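Local coordinates for protein NADH oxidoreductase (PDB 3PI7) that probably binds NADPH and acts as an oxidoreductase on NAD(P)H, as a putative quinone reductase with a GroES-like fold and a Rossmann fold, at residues E10-L15 / W120-V125; L15-G20 / Y36-R41; A32-L37 / E329-V334; G80-F85 / S115-W120. All blocks are in the same frame, centred on the assembly; numbering follows the deposited sequence.

Contact 1. Residues E10-L15 / W120-V125; sequences EMKALL and WAEYAV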
loop_
_atom_site.group_PDB
_atom_site.type_symbol
_atom_site.label_atom_id
_atom_site.label_comp_id
_atom_site.label_asym_id
_atom_site.label_seq_id
_atom_site.Cartn_x
_atom_site.Cartn_y
_atom_site.Cartn_z
ATOM N N GLU A 10 -14.752 45.222 -8.167
ATOM C CA GLU A 10 -15.645 44.144 -8.589
ATOM C C GLU A 10 -14.987 43.355 -9.701
ATOM O O GLU A 10 -14.219 43.909 -10.486
ATOM C CB GLU A 10 -16.978 44.760 -9.045
ATOM C CG GLU A 10 -18.096 43.786 -9.340
ATOM C CD GLU A 10 -19.451 44.453 -9.435
ATOM O OE1 GLU A 10 -19.806 45.216 -8.508
ATOM O OE2 GLU A 10 -20.153 44.225 -10.444
HETATM N N MSE A 11 -15.316 42.079 -9.802
HETATM C CA MSE A 11 -14.747 41.241 -10.878
HETATM C C MSE A 11 -15.696 40.136 -11.307
HETATM O O MSE A 11 -16.608 39.769 -10.562
HETATM C CB MSE A 11 -13.440 40.592 -10.379
HETATM C CG MSE A 11 -13.671 39.645 -9.159
HETATM SE SE MSE A 11 -12.094 38.721 -8.702
HETATM C CE MSE A 11 -12.834 37.516 -7.469
ATOM N N LYS A 12 -15.488 39.605 -12.510
ATOM C CA LYS A 12 -16.238 38.442 -12.939
ATOM C C LYS A 12 -15.441 37.211 -12.518
ATOM O O LYS A 12 -14.212 37.267 -12.432
ATOM C CB LYS A 12 -16.582 38.434 -14.438
ATOM C CG LYS A 12 -15.449 38.544 -15.436
ATOM C CD LYS A 12 -16.023 38.528 -16.858
ATOM C CE LYS A 12 -15.012 38.245 -17.947
ATOM N NZ LYS A 12 -14.029 39.342 -18.119
ATOM N N ALA A 13 -16.146 36.113 -12.214
ATOM C CA ALA A 13 -15.526 34.886 -11.745
ATOM C C ALA A 13 -16.464 33.721 -11.936
ATOM O O ALA A 13 -17.657 33.952 -12.159
ATOM C CB ALA A 13 -15.160 35.025 -10.266
ATOM N N LEU A 14 -15.931 32.479 -11.875
ATOM C CA LEU A 14 -16.721 31.226 -11.945
ATOM C C LEU A 14 -16.805 30.725 -10.530
ATOM O O LEU A 14 -15.803 30.238 -9.982
ATOM C CB LEU A 14 -16.073 30.196 -12.891
ATOM C CG LEU A 14 -15.777 30.685 -14.303
ATOM C CD1 LEU A 14 -15.170 29.576 -15.121
ATOM C CD2 LEU A 14 -17.057 31.244 -14.994
ATOM N N LEU A 15 -17.961 30.960 -9.898
ATOM C CA LEU A 15 -18.170 30.708 -8.485
ATOM C C LEU A 15 -18.686 29.338 -8.170
ATOM O O LEU A 15 -19.627 28.865 -8.800
ATOM C CB LEU A 15 -19.154 31.722 -7.929
ATOM C CG LEU A 15 -18.904 33.160 -8.325
ATOM C CD1 LEU A 15 -20.059 34.027 -7.873
ATOM C CD2 LEU A 15 -17.580 33.659 -7.770
ATOM N N TRP A 120 -10.070 31.047 -11.577
ATOM C CA TRP A 120 -11.133 31.190 -12.604
ATOM C C TRP A 120 -11.932 32.462 -12.282
ATOM O O TRP A 120 -13.125 32.444 -11.953
ATOM C CB TRP A 120 -12.018 29.941 -12.684
ATOM C CG TRP A 120 -11.279 28.698 -13.076
ATOM C CD1 TRP A 120 -9.964 28.586 -13.431
ATOM C CD2 TRP A 120 -11.816 27.385 -13.117
ATOM N NE1 TRP A 120 -9.652 27.280 -13.680
ATOM C CE2 TRP A 120 -10.772 26.516 -13.510
ATOM C CE3 TRP A 120 -13.081 26.853 -12.862
ATOM C CZ2 TRP A 120 -10.962 25.146 -13.666
ATOM C CZ3 TRP A 120 -13.270 25.484 -13.025
ATOM C CH2 TRP A 120 -12.208 24.648 -13.375
ATOM N N ALA A 121 -11.198 33.576 -12.346
ATOM C CA ALA A 121 -11.609 34.878 -11.896
ATOM C C ALA A 121 -10.682 35.904 -12.454
ATOM O O ALA A 121 -9.563 35.570 -12.833
ATOM C CB ALA A 121 -11.529 34.906 -10.372
ATOM N N GLU A 122 -11.124 37.151 -12.509
ATOM C CA GLU A 122 -10.256 38.205 -12.981
ATOM C C GLU A 122 -9.071 38.436 -12.048
ATOM O O GLU A 122 -8.014 38.854 -12.515
ATOM C CB GLU A 122 -11.060 39.482 -13.180
ATOM C CG GLU A 122 -11.813 39.393 -14.495
ATOM C CD GLU A 122 -12.709 40.563 -14.843
ATOM O OE1 GLU A 122 -13.366 41.106 -13.929
ATOM O OE2 GLU A 122 -12.873 40.826 -16.053
ATOM N N TYR A 123 -9.252 38.196 -10.756
ATOM C CA TYR A 123 -8.249 38.332 -9.699
ATOM C C TYR A 123 -8.301 37.116 -8.805
ATOM O O TYR A 123 -9.390 36.707 -8.388
ATOM C CB TYR A 123 -8.480 39.613 -8.856
ATOM C CG TYR A 123 -8.384 40.856 -9.711
ATOM C CD1 TYR A 123 -9.470 41.284 -10.481
ATOM C CD2 TYR A 123 -7.175 41.529 -9.857
ATOM C CE1 TYR A 123 -9.347 42.329 -11.392
ATOM C CE2 TYR A 123 -7.048 42.592 -10.750
ATOM C CZ TYR A 123 -8.142 42.996 -11.504
ATOM O OH TYR A 123 -8.022 44.013 -12.399
ATOM N N ALA A 124 -7.129 36.567 -8.478
ATOM C CA ALA A 124 -7.011 35.397 -7.588
ATOM C C ALA A 124 -6.111 35.756 -6.439
ATOM O O ALA A 124 -5.388 36.756 -6.514
ATOM C CB ALA A 124 -6.435 34.209 -8.364
ATOM N N VAL A 125 -6.169 34.977 -5.365
ATOM C CA VAL A 125 -5.268 35.188 -4.240
ATOM C C VAL A 125 -4.392 33.950 -4.107
ATOM O O VAL A 125 -4.891 32.824 -4.196
ATOM C CB VAL A 125 -6.026 35.500 -2.919
ATOM C CG1 VAL A 125 -5.064 35.576 -1.735
ATOM C CG2 VAL A 125 -6.827 36.782 -3.045
HETATM O O HOH W 1 -13.118 43.933 -13.049
#
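K12 and E122 meet with their side chains crossing at about a right angle, and the glutamate grips the lysine twice. K12 NZ forms a salt bridge to E122 OE2 at 2.8 Å, while the backbone K12 N donates to E122 OE1 at 3.0 Å; both donors stand above the carboxylate plane. A lysine suits this partly exposed place because its chain, bent only at chi4 (-68°), carries NZ to OE2 and also to the C-terminal carboxylate of P349. A water bridges E122 OE1 and E10 O. E122 N returns a bond to K12 O, and L14 N donates to W120 O at 2.8 Å. These bonds flank a single beta bridge between A13 and A121, which ties the N-terminal strand 10-16 to the lead-in of strand 123-127 in the GroES-like domain. With A13 CA and A121 CA 3.9 Å apart, the small alanine side chains suit the bridge, and A13 CB touches A121 CB at 3.6 Å. M11, a selenomethionine, has CG between the backbone N and the carbonyl carbon (chi1 62°) and then runs extended, with SE at the edge of the Y123 ring in a Met-aromatic contact, 5.3 Å from the ring centroid. Its CE reaches A121 CB at 4.1 Å. Further along, L14 CD1 rests obliquely against W120, 4.0 Å from W120 CB, with helix 327-338 packed on the same leucine.

Contact 2. Residues L15-G20 / Y36-R41; sequences LLVGDG and YLEQGR. With K (potassium ion), chain G.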
loop_
_atom_site.group_PDB
_atom_site.type_symbol
_atom_site.label_atom_id
_atom_site.label_comp_id
_atom_site.label_asym_id
_atom_site.label_seq_id
_atom_site.Cartn_x
_atom_site.Cartn_y
_atom_site.Cartn_z
ATOM N N LEU A 15 -17.961 30.960 -9.898
ATOM C CA LEU A 15 -18.170 30.708 -8.485
ATOM C C LEU A 15 -18.686 29.338 -8.170
ATOM O O LEU A 15 -19.627 28.865 -8.800
ATOM C CB LEU A 15 -19.154 31.722 -7.929
ATOM C CG LEU A 15 -18.904 33.160 -8.325
ATOM C CD1 LEU A 15 -20.059 34.027 -7.873
ATOM C CD2 LEU A 15 -17.580 33.659 -7.770
ATOM N N LEU A 16 -18.131 28.741 -7.119
ATOM C CA LEU A 16 -18.577 27.427 -6.653
ATOM C C LEU A 16 -20.019 27.468 -6.189
ATOM O O LEU A 16 -20.401 28.341 -5.402
ATOM C CB LEU A 16 -17.693 26.946 -5.513
ATOM C CG LEU A 16 -16.288 26.601 -5.907
ATOM C CD1 LEU A 16 -15.394 26.659 -4.710
ATOM C CD2 LEU A 16 -16.228 25.243 -6.632
ATOM N N VAL A 17 -20.818 26.511 -6.678
ATOM C CA VAL A 17 -22.223 26.389 -6.300
ATOM C C VAL A 17 -22.288 25.466 -5.083
ATOM O O VAL A 17 -23.126 25.654 -4.194
ATOM C CB VAL A 17 -23.019 25.854 -7.520
ATOM C CG1 VAL A 17 -24.417 25.372 -7.152
ATOM C CG2 VAL A 17 -23.093 26.906 -8.607
ATOM N N GLY A 18 -21.402 24.479 -5.070
ATOM C CA GLY A 18 -21.324 23.498 -3.995
ATOM C C GLY A 18 -20.490 23.969 -2.827
ATOM O O GLY A 18 -19.633 24.843 -2.971
ATOM N N ASP A 19 -20.779 23.416 -1.658
ATOM C CA ASP A 19 -20.040 23.678 -0.440
ATOM C C ASP A 19 -19.453 22.368 0.079
ATOM O O ASP A 19 -20.066 21.295 -0.102
ATOM C CB ASP A 19 -20.957 24.333 0.611
ATOM C CG ASP A 19 -20.159 25.024 1.693
ATOM O OD1 ASP A 19 -19.268 25.829 1.352
ATOM O OD2 ASP A 19 -20.377 24.711 2.882
ATOM N N GLY A 20 -18.284 22.455 0.739
ATOM C CA GLY A 20 -17.625 21.282 1.303
ATOM C C GLY A 20 -17.388 20.185 0.291
ATOM O O GLY A 20 -16.884 20.436 -0.813
ATOM N N TYR A 36 -22.128 23.002 -10.833
ATOM C CA TYR A 36 -20.950 23.236 -9.987
ATOM C C TYR A 36 -20.464 24.640 -9.942
ATOM O O TYR A 36 -19.797 25.018 -8.975
ATOM C CB TYR A 36 -19.786 22.366 -10.494
ATOM C CG TYR A 36 -20.190 20.935 -10.721
ATOM C CD1 TYR A 36 -20.646 20.149 -9.670
ATOM C CD2 TYR A 36 -20.204 20.387 -12.006
ATOM C CE1 TYR A 36 -21.088 18.842 -9.885
ATOM C CE2 TYR A 36 -20.668 19.089 -12.234
ATOM C CZ TYR A 36 -21.102 18.321 -11.169
ATOM O OH TYR A 36 -21.522 17.030 -11.378
ATOM N N LEU A 37 -20.717 25.413 -11.013
ATOM C CA LEU A 37 -20.187 26.761 -11.085
ATOM C C LEU A 37 -21.200 27.684 -11.689
ATOM O O LEU A 37 -21.996 27.261 -12.536
ATOM C CB LEU A 37 -18.915 26.765 -11.958
ATOM C CG LEU A 37 -17.686 26.019 -11.429
ATOM C CD1 LEU A 37 -16.613 25.960 -12.478
ATOM C CD2 LEU A 37 -17.132 26.694 -10.189
ATOM N N GLU A 38 -21.167 28.933 -11.257
ATOM C CA GLU A 38 -22.019 29.963 -11.819
ATOM C C GLU A 38 -21.162 31.171 -12.091
ATOM O O GLU A 38 -20.273 31.508 -11.294
ATOM C CB GLU A 38 -23.189 30.316 -10.907
ATOM C CG GLU A 38 -22.822 30.811 -9.519
ATOM C CD GLU A 38 -23.992 31.346 -8.716
ATOM O OE1 GLU A 38 -24.931 31.897 -9.328
ATOM O OE2 GLU A 38 -23.967 31.223 -7.471
ATOM N N GLN A 39 -21.401 31.797 -13.236
ATOM C CA GLN A 39 -20.679 33.009 -13.574
ATOM C C GLN A 39 -21.300 34.114 -12.749
ATOM O O GLN A 39 -22.524 34.236 -12.691
ATOM C CB GLN A 39 -20.751 33.286 -15.084
ATOM C CG GLN A 39 -19.896 34.504 -15.475
ATOM C CD GLN A 39 -20.106 34.919 -16.897
ATOM O OE1 GLN A 39 -20.143 34.090 -17.819
ATOM N NE2 GLN A 39 -20.218 36.224 -17.103
ATOM N N GLY A 40 -20.475 34.893 -12.081
ATOM C CA GLY A 40 -21.007 35.989 -11.283
ATOM C C GLY A 40 -20.053 37.149 -11.209
ATOM O O GLY A 40 -18.920 37.062 -11.672
ATOM N N ARG A 41 -20.535 38.253 -10.671
ATOM C CA ARG A 41 -19.733 39.447 -10.433
ATOM C C ARG A 41 -19.657 39.556 -8.930
ATOM O O ARG A 41 -20.696 39.554 -8.277
ATOM C CB ARG A 41 -20.368 40.703 -11.076
ATOM C CG ARG A 41 -20.279 40.738 -12.598
ATOM C CD ARG A 41 -20.456 42.144 -13.170
ATOM N NE ARG A 41 -19.306 43.018 -12.863
ATOM C CZ ARG A 41 -18.164 43.030 -13.547
ATOM N NH1 ARG A 41 -17.991 42.214 -14.582
ATOM N NH2 ARG A 41 -17.177 43.833 -13.183
HETATM K K K G . -21.705 19.509 1.004
HETATM O O HOH W 2 -22.315 30.401 -5.663
HETATM O O HOH W 3 -19.363 23.380 -6.809
HETATM O O HOH W 4 -21.158 21.001 3.138
#
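L16 and L37 lie side by side and point the same way, their CD2 methyls 3.9 Å apart. In L37 CG stands anti to the carbonyl carbon (chi1 -67°), and CD2 beyond it turns back over the backbone of L15, 3.6 Å from L15 O. Branched apolar chains suit this face, where I69 of helix 63-69 packs on both leucines. L15 and E38 form the antiparallel hydrogen-bonded pair, L15 N to E38 O at 2.8 Å and E38 N to L15 O at 2.9 Å, and L16 with L37 the non-hydrogen-bonded pair, making a two-stranded antiparallel ribbon of strands 10-16 and 37-43. Its other face carries L15 and E38. L15 CD1 lies 4.0 Å from G40 CA, where a CB on residue 40 would clash with it. E38 holds CG between its backbone N and carbonyl carbon (chi1 59°), and CG meets V17 CG2 at 4.0 Å; an acid suits this solvent-facing place, where a water links its OE2 to L16 O. V17 N donates to Y36 O at 2.9 Å, and a second water joins Y36 O to G18 N. Further along the chain, D19 O binds a potassium ion at 2.7 Å, as does Y21 O.

Contact 3. Residues A32-L37 / E329-V334; sequences AMEPYL and EAIAWV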
loop_
_atom_site.group_PDB
_atom_site.type_symbol
_atom_site.label_atom_id
_atom_site.label_comp_id
_atom_site.label_asym_id
_atom_site.label_seq_id
_atom_site.Cartn_x
_atom_site.Cartn_y
_atom_site.Cartn_z
ATOM N N ALA A 32 -21.265 18.840 -17.382
ATOM C CA ALA A 32 -21.767 20.212 -17.398
ATOM C C ALA A 32 -21.099 21.032 -16.299
ATOM O O ALA A 32 -20.672 20.467 -15.283
ATOM C CB ALA A 32 -23.281 20.225 -17.212
HETATM N N MSE A 33 -21.036 22.368 -16.487
HETATM C CA MSE A 33 -20.467 23.248 -15.474
HETATM C C MSE A 33 -21.538 23.793 -14.533
HETATM O O MSE A 33 -21.255 24.047 -13.365
HETATM C CB MSE A 33 -19.754 24.439 -16.141
HETATM C CG MSE A 33 -18.579 24.025 -16.970
HETATM SE SE MSE A 33 -16.980 24.069 -15.984
HETATM C CE MSE A 33 -16.408 25.902 -16.251
ATOM N N GLU A 34 -22.778 23.979 -15.046
ATOM C CA GLU A 34 -23.881 24.613 -14.319
ATOM C C GLU A 34 -24.222 23.973 -12.988
ATOM O O GLU A 34 -24.633 24.725 -12.103
ATOM C CB GLU A 34 -25.140 24.706 -15.179
ATOM C CG GLU A 34 -24.961 25.582 -16.408
ATOM C CD GLU A 34 -24.394 24.907 -17.645
ATOM O OE1 GLU A 34 -23.952 23.736 -17.564
ATOM O OE2 GLU A 34 -24.334 25.591 -18.690
ATOM N N PRO A 35 -24.057 22.655 -12.747
ATOM C CA PRO A 35 -24.346 22.138 -11.390
ATOM C C PRO A 35 -23.310 22.610 -10.358
ATOM O O PRO A 35 -23.594 22.653 -9.154
ATOM C CB PRO A 35 -24.193 20.615 -11.552
ATOM C CG PRO A 35 -24.183 20.340 -13.020
ATOM C CD PRO A 35 -23.634 21.563 -13.658
ATOM N N TYR A 36 -22.128 23.002 -10.833
ATOM C CA TYR A 36 -20.950 23.236 -9.987
ATOM C C TYR A 36 -20.464 24.640 -9.942
ATOM O O TYR A 36 -19.797 25.018 -8.975
ATOM C CB TYR A 36 -19.786 22.366 -10.494
ATOM C CG TYR A 36 -20.190 20.935 -10.721
ATOM C CD1 TYR A 36 -20.646 20.149 -9.670
ATOM C CD2 TYR A 36 -20.204 20.387 -12.006
ATOM C CE1 TYR A 36 -21.088 18.842 -9.885
ATOM C CE2 TYR A 36 -20.668 19.089 -12.234
ATOM C CZ TYR A 36 -21.102 18.321 -11.169
ATOM O OH TYR A 36 -21.522 17.030 -11.378
ATOM N N LEU A 37 -20.717 25.413 -11.013
ATOM C CA LEU A 37 -20.187 26.761 -11.085
ATOM C C LEU A 37 -21.200 27.684 -11.689
ATOM O O LEU A 37 -21.996 27.261 -12.536
ATOM C CB LEU A 37 -18.915 26.765 -11.958
ATOM C CG LEU A 37 -17.686 26.019 -11.429
ATOM C CD1 LEU A 37 -16.613 25.960 -12.478
ATOM C CD2 LEU A 37 -17.132 26.694 -10.189
ATOM N N GLU A 329 -17.484 32.437 -21.653
ATOM C CA GLU A 329 -17.887 31.232 -22.370
ATOM C C GLU A 329 -17.616 29.958 -21.578
ATOM O O GLU A 329 -18.006 28.894 -22.040
ATOM C CB GLU A 329 -17.128 31.113 -23.723
ATOM C CG GLU A 329 -17.401 32.224 -24.727
ATOM C CD GLU A 329 -18.812 32.272 -25.281
ATOM O OE1 GLU A 329 -19.645 31.389 -24.954
ATOM O OE2 GLU A 329 -19.087 33.225 -26.033
ATOM N N ALA A 330 -16.888 30.038 -20.444
ATOM C CA ALA A 330 -16.430 28.862 -19.729
ATOM C C ALA A 330 -17.558 27.951 -19.212
ATOM O O ALA A 330 -17.468 26.734 -19.386
ATOM C CB ALA A 330 -15.520 29.273 -18.585
ATOM N N ILE A 331 -18.611 28.522 -18.600
ATOM C CA ILE A 331 -19.708 27.698 -18.053
ATOM C C ILE A 331 -20.330 26.887 -19.166
ATOM O O ILE A 331 -20.542 25.676 -19.036
ATOM C CB ILE A 331 -20.767 28.574 -17.307
ATOM C CG1 ILE A 331 -20.148 29.245 -16.054
ATOM C CG2 ILE A 331 -22.036 27.765 -16.933
ATOM C CD1 ILE A 331 -19.742 28.354 -14.980
ATOM N N ALA A 332 -20.568 27.538 -20.294
ATOM C CA ALA A 332 -21.212 26.855 -21.388
ATOM C C ALA A 332 -20.327 25.871 -22.114
ATOM O O ALA A 332 -20.816 24.798 -22.443
ATOM C CB ALA A 332 -21.751 27.868 -22.395
ATOM N N TRP A 333 -19.053 26.205 -22.387
ATOM C CA TRP A 333 -18.281 25.386 -23.317
ATOM C C TRP A 333 -17.034 24.696 -22.818
ATOM O O TRP A 333 -16.426 23.954 -23.604
ATOM C CB TRP A 333 -17.932 26.225 -24.563
ATOM C CG TRP A 333 -19.128 26.919 -25.148
ATOM C CD1 TRP A 333 -19.309 28.263 -25.264
ATOM C CD2 TRP A 333 -20.374 26.310 -25.542
ATOM N NE1 TRP A 333 -20.568 28.532 -25.750
ATOM C CE2 TRP A 333 -21.231 27.348 -25.959
ATOM C CE3 TRP A 333 -20.832 24.975 -25.630
ATOM C CZ2 TRP A 333 -22.537 27.107 -26.415
ATOM C CZ3 TRP A 333 -22.131 24.739 -26.058
ATOM C CH2 TRP A 333 -22.960 25.793 -26.469
ATOM N N VAL A 334 -16.648 24.872 -21.554
ATOM C CA VAL A 334 -15.494 24.107 -21.074
ATOM C C VAL A 334 -15.818 22.560 -21.175
ATOM O O VAL A 334 -14.970 21.850 -21.689
ATOM C CB VAL A 334 -15.051 24.537 -19.664
ATOM C CG1 VAL A 334 -14.353 23.403 -18.919
ATOM C CG2 VAL A 334 -14.163 25.778 -19.742
HETATM O O HOH W 5 -21.921 23.310 -19.093
HETATM O O HOH W 6 -23.984 24.390 -21.091
#
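The flat carboxylate of E34 lies against I331, with OE2 3.6 Å from I331 CG2, while the two aromatic rings of these segments are turned to their own neighbours. P35 CB sits over the centre of one face of the Y36 ring, and A332 CB lies over one face of the W333 indole, offset toward its rim. E329 OE1 is at the edge of that indole, in its plane. E34 and I331 cross obliquely: the glutamate bends at chi2 (86°), and its two oxygens each take a water, as a charged group exposed to solvent readily does. One water also joins M33 N and I331 O, bridging the segments, although it lies near more acceptors than its two protons can serve, so not every link need hold at once. Deeper in, the contact is apolar. M33, a selenomethionine, is bent at chi2 and chi3, and the bends bring CE to 3.9 Å from V334 CB and 3.4 Å from A330 O; a long flexible chain can follow the helix surface in this way. Its CB lies 3.2 Å from I331 O. In I331, chi2 (-66°) turns CD1 toward L37 CB, 3.5 Å away. M33 O accepts from both Y36 N and L37 N, closing the turn that presents M33. This helix-like turn, which leads into strand 37-43, packs on helix 327-338, and the helix also meets L14 of strand 10-16.

Contact 4. Residues G80-F85 / S115-W120; sequences GRPAGF and SNWGSW. With GOL (glycerol), chain B.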
loop_
_atom_site.group_PDB
_atom_site.type_symbol
_atom_site.label_atom_id
_atom_site.label_comp_id
_atom_site.label_asym_id
_atom_site.label_seq_id
_atom_site.Cartn_x
_atom_site.Cartn_y
_atom_site.Cartn_z
ATOM N N GLY A 80 -19.522 29.948 -3.267
ATOM C CA GLY A 80 -19.467 31.341 -3.676
ATOM C C GLY A 80 -18.083 31.854 -3.996
ATOM O O GLY A 80 -17.943 33.025 -4.369
ATOM N N ARG A 81 -17.042 31.023 -3.810
ATOM C CA ARG A 81 -15.697 31.441 -4.161
ATOM C C ARG A 81 -15.369 30.980 -5.552
ATOM O O ARG A 81 -15.833 29.921 -5.965
ATOM C CB ARG A 81 -14.641 30.870 -3.178
ATOM C CG ARG A 81 -14.891 31.271 -1.761
ATOM C CD ARG A 81 -14.787 32.770 -1.537
ATOM N NE ARG A 81 -15.045 33.034 -0.122
ATOM C CZ ARG A 81 -14.108 32.941 0.824
ATOM N NH1 ARG A 81 -12.856 32.640 0.501
ATOM N NH2 ARG A 81 -14.429 33.093 2.103
ATOM N N PRO A 82 -14.513 31.721 -6.251
ATOM C CA PRO A 82 -14.036 31.253 -7.552
ATOM C C PRO A 82 -13.187 30.006 -7.380
ATOM O O PRO A 82 -12.371 29.896 -6.437
ATOM C CB PRO A 82 -13.123 32.410 -8.021
ATOM C CG PRO A 82 -13.600 33.606 -7.262
ATOM C CD PRO A 82 -13.909 33.028 -5.913
ATOM N N ALA A 83 -13.408 29.048 -8.259
ATOM C CA ALA A 83 -12.617 27.815 -8.331
ATOM C C ALA A 83 -11.339 28.101 -9.183
ATOM O O ALA A 83 -11.161 29.220 -9.643
ATOM C CB ALA A 83 -13.469 26.719 -8.963
ATOM N N GLY A 84 -10.493 27.087 -9.377
ATOM C CA GLY A 84 -9.291 27.197 -10.189
ATOM C C GLY A 84 -8.057 27.177 -9.328
ATOM O O GLY A 84 -7.862 28.039 -8.461
ATOM N N PHE A 85 -7.222 26.195 -9.549
ATOM C CA PHE A 85 -6.049 26.057 -8.693
ATOM C C PHE A 85 -4.822 26.767 -9.216
ATOM O O PHE A 85 -3.947 27.045 -8.405
ATOM C CB PHE A 85 -5.713 24.580 -8.476
ATOM C CG PHE A 85 -6.644 23.882 -7.513
ATOM C CD1 PHE A 85 -6.906 24.422 -6.258
ATOM C CD2 PHE A 85 -7.226 22.663 -7.845
ATOM C CE1 PHE A 85 -7.802 23.794 -5.385
ATOM C CE2 PHE A 85 -8.075 22.009 -6.949
ATOM C CZ PHE A 85 -8.372 22.588 -5.734
ATOM N N SER A 115 -6.150 29.233 -0.594
ATOM C CA SER A 115 -6.563 30.651 -0.434
ATOM C C SER A 115 -8.091 30.841 -0.514
ATOM O O SER A 115 -8.635 31.804 0.049
ATOM C CB SER A 115 -5.929 31.517 -1.525
ATOM O OG SER A 115 -6.607 31.315 -2.763
ATOM N N ASN A 116 -8.774 29.927 -1.224
ATOM C CA ASN A 116 -10.213 29.994 -1.454
ATOM C C ASN A 116 -10.596 31.254 -2.278
ATOM O O ASN A 116 -11.720 31.736 -2.191
ATOM C CB ASN A 116 -10.995 29.892 -0.141
ATOM C CG ASN A 116 -10.979 28.468 0.376
ATOM O OD1 ASN A 116 -11.208 27.525 -0.392
ATOM N ND2 ASN A 116 -10.766 28.295 1.692
ATOM N N TRP A 117 -9.675 31.690 -3.154
ATOM C CA TRP A 117 -9.843 32.738 -4.174
ATOM C C TRP A 117 -9.140 32.222 -5.406
ATOM O O TRP A 117 -7.969 32.520 -5.636
ATOM C CB TRP A 117 -9.285 34.093 -3.716
ATOM C CG TRP A 117 -10.059 34.642 -2.567
ATOM C CD1 TRP A 117 -9.699 34.626 -1.254
ATOM C CD2 TRP A 117 -11.402 35.125 -2.613
ATOM N NE1 TRP A 117 -10.704 35.165 -0.486
ATOM C CE2 TRP A 117 -11.776 35.443 -1.290
ATOM C CE3 TRP A 117 -12.316 35.369 -3.655
ATOM C CZ2 TRP A 117 -13.019 35.981 -0.979
ATOM C CZ3 TRP A 117 -13.562 35.898 -3.341
ATOM C CH2 TRP A 117 -13.900 36.195 -2.015
ATOM N N GLY A 118 -9.860 31.399 -6.148
ATOM C CA GLY A 118 -9.326 30.664 -7.283
ATOM C C GLY A 118 -8.923 31.438 -8.499
ATOM O O GLY A 118 -9.297 32.598 -8.675
ATOM N N SER A 119 -8.262 30.735 -9.420
ATOM C CA SER A 119 -7.780 31.381 -10.633
ATOM C C SER A 119 -8.863 31.608 -11.708
ATOM O O SER A 119 -8.554 32.246 -12.699
ATOM C CB SER A 119 -6.657 30.549 -11.234
ATOM O OG SER A 119 -7.119 29.259 -11.583
ATOM N N TRP A 120 -10.070 31.047 -11.577
ATOM C CA TRP A 120 -11.133 31.190 -12.604
ATOM C C TRP A 120 -11.932 32.462 -12.282
ATOM O O TRP A 120 -13.125 32.444 -11.953
ATOM C CB TRP A 120 -12.018 29.941 -12.684
ATOM C CG TRP A 120 -11.279 28.698 -13.076
ATOM C CD1 TRP A 120 -9.964 28.586 -13.431
ATOM C CD2 TRP A 120 -11.816 27.385 -13.117
ATOM N NE1 TRP A 120 -9.652 27.280 -13.680
ATOM C CE2 TRP A 120 -10.772 26.516 -13.510
ATOM C CE3 TRP A 120 -13.081 26.853 -12.862
ATOM C CZ2 TRP A 120 -10.962 25.146 -13.666
ATOM C CZ3 TRP A 120 -13.270 25.484 -13.025
ATOM C CH2 TRP A 120 -12.208 24.648 -13.375
HETATM C C1 GOL B . -10.658 27.435 -3.968
HETATM O O1 GOL B . -11.743 27.905 -4.694
HETATM C C2 GOL B . -9.403 27.242 -4.805
HETATM O O2 GOL B . -9.707 27.501 -6.174
HETATM C C3 GOL B . -8.419 28.126 -4.098
HETATM O O3 GOL B . -8.244 27.538 -2.744
HETATM O O HOH W 7 -10.584 33.020 2.331
#
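R81 lays its guanidinium flat on the W117 indole, centres 4.4 Å apart and planes at 10°, a cation-pi stack on the solvent side of the contact. The bend at chi2 (-64°) lays CD over the six-membered ring, and NH1 donates to N116 O at 3.1 Å, close to the guanidinium plane but above that of the carbonyl. A water links NH1 to S115 O. Arginine suits this place because it offers both a flat cation for the ring and an N-H for the carbonyl. P82 CD, next to it, touches W117 CE3 at 3.6 Å. The buried end, by contrast, is packed backbone to backbone. G118 N donates to P82 O, W120 N to A83 O at 2.9 Å, and S119 N to G84 O. G84 CA makes a CH-pi contact over the five-membered ring of W120, 3.5 Å from its centroid. Glycine suits the place, since a CB would run into S119 OG and W120 CD1 and, at phi 109°, into the preceding carbonyl O. A CB on G118 would likewise meet A83 O and P82 O. W120 NE1 is held by S60 O. Two glycine-containing loops of the GroES-like domain, leading into strands 86-94 and 123-127, thus meet and together hold a glycerol, which may mark a pocket though it probably came from the crystallisation liquor: its O1 donates to P82 O at 2.7 Å and its O2 to G84 O, while N116 N donates to O3.

How the contacts relate
All four contacts lie on one side of the chain's centre, gathered round strand 10-16 and its partner 37-43. Contacts 1 and 4 are the nearest pair, with centres about 7 Å apart, and share W120; V125 N bonds to W117 O between them. Contacts 1 and 2 share L15 and are joined by the salt bridge from E10 OE2 to R41 NE, 2.8 Å. Contact 2 meets contact 4 through backbone bonds from L16 to G80 and R81, and passes Y36 and L37 on to contact 3. L37 CD1 reaches W120 CZ3 at 3.4 Å, bringing the first three contacts and contact 4 together. The glycerol lies in contact 4, the potassium ion beside contact 2.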